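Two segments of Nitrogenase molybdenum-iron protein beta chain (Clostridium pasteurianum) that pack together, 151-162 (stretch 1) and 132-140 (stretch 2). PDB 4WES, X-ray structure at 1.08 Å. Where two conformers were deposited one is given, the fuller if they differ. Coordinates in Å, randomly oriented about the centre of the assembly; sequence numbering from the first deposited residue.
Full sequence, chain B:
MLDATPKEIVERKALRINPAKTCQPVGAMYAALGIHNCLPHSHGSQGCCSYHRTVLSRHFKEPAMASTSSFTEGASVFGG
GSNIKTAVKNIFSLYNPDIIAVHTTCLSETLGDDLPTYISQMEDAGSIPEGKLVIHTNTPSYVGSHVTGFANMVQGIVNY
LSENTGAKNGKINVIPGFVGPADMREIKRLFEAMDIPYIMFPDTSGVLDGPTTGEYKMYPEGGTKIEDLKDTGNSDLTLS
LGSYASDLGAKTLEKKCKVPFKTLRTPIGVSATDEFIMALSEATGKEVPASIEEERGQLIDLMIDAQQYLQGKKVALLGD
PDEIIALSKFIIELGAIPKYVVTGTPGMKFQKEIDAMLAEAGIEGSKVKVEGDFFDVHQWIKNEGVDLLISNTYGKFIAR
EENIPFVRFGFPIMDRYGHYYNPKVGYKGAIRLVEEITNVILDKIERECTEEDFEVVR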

# COMPACT_ATOMS: atom_id res chain seq x y z
N ALA B 151 7.22 -30.11 5.44
CA ALA B 151 8.46 -30.77 5.84
C ALA B 151 8.45 -32.23 5.51
O ALA B 151 9.48 -32.80 5.07
CB ALA B 151 8.72 -30.58 7.32
N ASN B 152 7.32 -32.88 5.77
CA ASN B 152 7.16 -34.30 5.50
C ASN B 152 7.22 -34.63 4.00
O ASN B 152 7.88 -35.59 3.59
CB ASN B 152 5.85 -34.82 6.12
CG ASN B 152 5.96 -35.01 7.60
OD1 ASN B 152 7.05 -35.24 8.13
ND2 ASN B 152 4.85 -34.90 8.30
N MET B 153 6.62 -33.80 3.16
CA MET B 153 6.68 -34.04 1.73
C MET B 153 8.13 -33.93 1.25
O MET B 153 8.57 -34.69 0.39
CB MET B 153 5.78 -33.07 0.96
CG MET B 153 5.62 -33.41 -0.52
SD MET B 153 4.53 -34.82 -0.87
CE MET B 153 5.68 -36.11 -1.10
N VAL B 154 8.88 -32.95 1.78
CA VAL B 154 10.30 -32.83 1.39
C VAL B 154 11.05 -34.10 1.79
O VAL B 154 11.88 -34.62 1.02
CB VAL B 154 10.93 -31.56 1.98
CG1 VAL B 154 12.39 -31.47 1.63
CG2 VAL B 154 10.20 -30.31 1.49
N GLN B 155 10.80 -34.61 2.99
CA GLN B 155 11.35 -35.88 3.38
C GLN B 155 10.99 -37.00 2.41
O GLN B 155 11.85 -37.83 2.04
CB GLN B 155 10.92 -36.26 4.80
CG GLN B 155 11.57 -37.56 5.22
CD GLN B 155 10.99 -38.12 6.46
OE1 GLN B 155 9.77 -38.27 6.58
NE2 GLN B 155 11.85 -38.42 7.42
N GLY B 156 9.73 -37.04 1.97
CA GLY B 156 9.33 -38.07 0.99
C GLY B 156 10.08 -37.98 -0.32
O GLY B 156 10.46 -39.00 -0.90
N ILE B 157 10.29 -36.77 -0.80
CA ILE B 157 11.11 -36.55 -1.99
C ILE B 157 12.50 -37.14 -1.81
O ILE B 157 13.01 -37.90 -2.66
CB ILE B 157 11.20 -35.04 -2.31
CG1 ILE B 157 9.86 -34.47 -2.74
CG2 ILE B 157 12.28 -34.78 -3.36
CD1 ILE B 157 9.80 -32.95 -2.77
N VAL B 158 13.13 -36.84 -0.67
CA VAL B 158 14.47 -37.39 -0.39
C VAL B 158 14.43 -38.91 -0.32
O VAL B 158 15.26 -39.61 -0.93
CB VAL B 158 15.05 -36.82 0.91
CG1 VAL B 158 16.38 -37.50 1.24
CG2 VAL B 158 15.28 -35.31 0.84
N ASN B 159 13.48 -39.44 0.43
CA ASN B 159 13.37 -40.88 0.64
C ASN B 159 13.30 -41.64 -0.68
O ASN B 159 13.98 -42.65 -0.85
CB ASN B 159 12.11 -41.25 1.40
CG ASN B 159 12.18 -41.00 2.90
OD1 ASN B 159 13.24 -40.86 3.50
ND2 ASN B 159 10.99 -40.93 3.51
N TYR B 160 12.51 -41.16 -1.63
CA TYR B 160 12.32 -41.86 -2.89
C TYR B 160 13.31 -41.51 -3.97
O TYR B 160 13.62 -42.39 -4.77
CB TYR B 160 10.92 -41.56 -3.44
CG TYR B 160 9.80 -42.40 -2.84
CD1 TYR B 160 9.19 -42.04 -1.64
CD2 TYR B 160 9.36 -43.56 -3.45
CE1 TYR B 160 8.17 -42.80 -1.10
CE2 TYR B 160 8.34 -44.32 -2.94
CZ TYR B 160 7.73 -43.94 -1.75
OH TYR B 160 6.70 -44.70 -1.27
N LEU B 161 13.78 -40.26 -4.02
CA LEU B 161 14.51 -39.80 -5.19
C LEU B 161 16.02 -39.58 -5.01
O LEU B 161 16.80 -39.89 -5.91
CB LEU B 161 13.86 -38.54 -5.75
CG LEU B 161 12.41 -38.71 -6.14
CD1 LEU B 161 11.89 -37.40 -6.69
CD2 LEU B 161 12.15 -39.86 -7.11
N SER B 162 16.43 -38.97 -3.90
CA SER B 162 17.82 -38.53 -3.81
C SER B 162 18.78 -39.71 -3.88
O SER B 162 18.59 -40.70 -3.17
CB SER B 162 18.07 -37.81 -2.50
OG SER B 162 17.19 -36.68 -2.35
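Stretch 2, residues 132-140: KLVIHTNTP

Stretch 1 is helical from Ala151, continuing a helix that begins earlier in the chain; its i to i+4 bonds include Gly156 N to Asn152 O at 2.9 Å and Tyr160 N to Gly156 O at 3.1 Å. Stretch 2 is extended, with strand geometry over Leu133-His136 (phi -121 to -150°, psi 122 to 167°) before it passes into a loop. The N-to-C directions of helix and strand differ by 134°, an oblique crossing nearer antiparallel than parallel, and the axes approach to 7.7 Å. Accordingly the register runs backwards: Thr137 CA lies 5.0 Å from Gly156 CA, and Ile135 CA lies 6.3 Å from Tyr160 CA.

The tight approach at Gly156 depends on its missing side chain. His136 O is 3.7 Å from Gly156 CA, and an ideally placed CB would fall 2.7 Å from that oxygen, a clash.

Ile135 has the largest covered area of stretch 2. Its CD1 lies 4.0 Å from Met153 CE and 4.1 Å from Ile157 CG1, while its CG2 is 3.5 Å from Tyr160 CB. Ile135 CA stands 3.7 Å from the Tyr160 ring centroid, only 3° off the ring normal, which identifies a CH-pi contact over the face. Farther along, Leu133 CD1 meets Leu161 CD2 at 3.8 Å. Thr137 points toward the helix, its CG2 3.8 Å from Met153 SD.

Hydrogen bonding and the water bridges involve His136 and Thr137, beyond Ile135 in the chain. Tyr160 OH and His136 ND1 form a 2.6 Å hydrogen bond (angle 155°) in which either could donate; the hydroxyl lies near the imidazole plane, and the two rings meet rim to rim with planes at 82°. Two waters extend the contact: water 1 donates to His136 O (2.8 Å) and accepts from Asn159 ND2 (2.9 Å), whereas water 2 joins Thr137 OG1 (2.7 Å) to Gln155 OE1 (2.8 Å).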

# COMPACT_ATOMS: atom_id res chain seq x y z
N LYS B 132 7.70 -43.50 -15.19
CA LYS B 132 6.83 -42.74 -14.29
C LYS B 132 7.13 -43.14 -12.87
O LYS B 132 7.61 -44.24 -12.60
CB LYS B 132 5.35 -43.00 -14.57
CG LYS B 132 4.94 -42.70 -15.99
CD LYS B 132 5.05 -41.23 -16.33
CE LYS B 132 4.36 -40.91 -17.65
NZ LYS B 132 4.35 -39.47 -17.94
N LEU B 133 6.76 -42.26 -11.93
CA LEU B 133 7.05 -42.49 -10.53
C LEU B 133 5.84 -42.21 -9.64
O LEU B 133 5.04 -41.31 -9.92
CB LEU B 133 8.19 -41.58 -10.06
CG LEU B 133 9.54 -41.81 -10.73
CD1 LEU B 133 10.52 -40.71 -10.42
CD2 LEU B 133 10.09 -43.16 -10.30
N VAL B 134 5.74 -42.97 -8.55
CA VAL B 134 4.79 -42.68 -7.45
C VAL B 134 5.58 -42.63 -6.16
O VAL B 134 6.28 -43.59 -5.81
CB VAL B 134 3.69 -43.75 -7.34
CG1 VAL B 134 2.74 -43.41 -6.18
CG2 VAL B 134 2.91 -43.90 -8.64
N ILE B 135 5.51 -41.49 -5.47
CA ILE B 135 6.15 -41.32 -4.20
C ILE B 135 5.10 -40.96 -3.14
O ILE B 135 3.97 -40.64 -3.48
CB ILE B 135 7.26 -40.24 -4.26
CG1 ILE B 135 6.73 -38.82 -4.39
CG2 ILE B 135 8.23 -40.56 -5.39
CD1 ILE B 135 7.77 -37.77 -4.14
N HIS B 136 5.48 -41.02 -1.87
CA HIS B 136 4.52 -40.66 -0.82
C HIS B 136 5.20 -40.09 0.40
O HIS B 136 6.40 -40.30 0.64
CB HIS B 136 3.66 -41.86 -0.37
CG HIS B 136 4.24 -42.65 0.75
ND1 HIS B 136 5.27 -43.56 0.60
CD2 HIS B 136 3.93 -42.63 2.06
CE1 HIS B 136 5.56 -44.08 1.78
NE2 HIS B 136 4.77 -43.53 2.68
N THR B 137 4.40 -39.37 1.19
CA THR B 137 4.69 -39.08 2.58
C THR B 137 3.43 -39.35 3.41
O THR B 137 2.38 -39.64 2.85
CB THR B 137 5.21 -37.66 2.80
OG1 THR B 137 5.64 -37.52 4.15
CG2 THR B 137 4.19 -36.63 2.47
N ASN B 138 3.58 -39.30 4.73
CA ASN B 138 2.47 -39.46 5.67
C ASN B 138 2.27 -38.14 6.40
O ASN B 138 3.22 -37.60 6.99
CB ASN B 138 2.77 -40.58 6.68
CG ASN B 138 2.89 -41.93 6.02
OD1 ASN B 138 3.99 -42.34 5.58
ND2 ASN B 138 1.77 -42.62 5.89
N THR B 139 1.06 -37.63 6.34
CA THR B 139 0.72 -36.28 6.80
C THR B 139 -0.53 -36.26 7.69
O THR B 139 -1.55 -35.68 7.33
CB THR B 139 0.58 -35.33 5.59
OG1 THR B 139 -0.27 -35.91 4.60
CG2 THR B 139 1.92 -35.06 4.96
N PRO B 140 -0.43 -36.87 8.87
CA PRO B 140 -1.56 -36.82 9.81
C PRO B 140 -1.88 -35.42 10.26
O PRO B 140 -1.04 -34.73 10.82
CB PRO B 140 -1.09 -37.67 10.97
CG PRO B 140 0.41 -37.57 10.94
CD PRO B 140 0.75 -37.53 9.45
O HOH W 1 8.25 -41.32 2.50
O HOH W 2 7.99 -38.88 4.54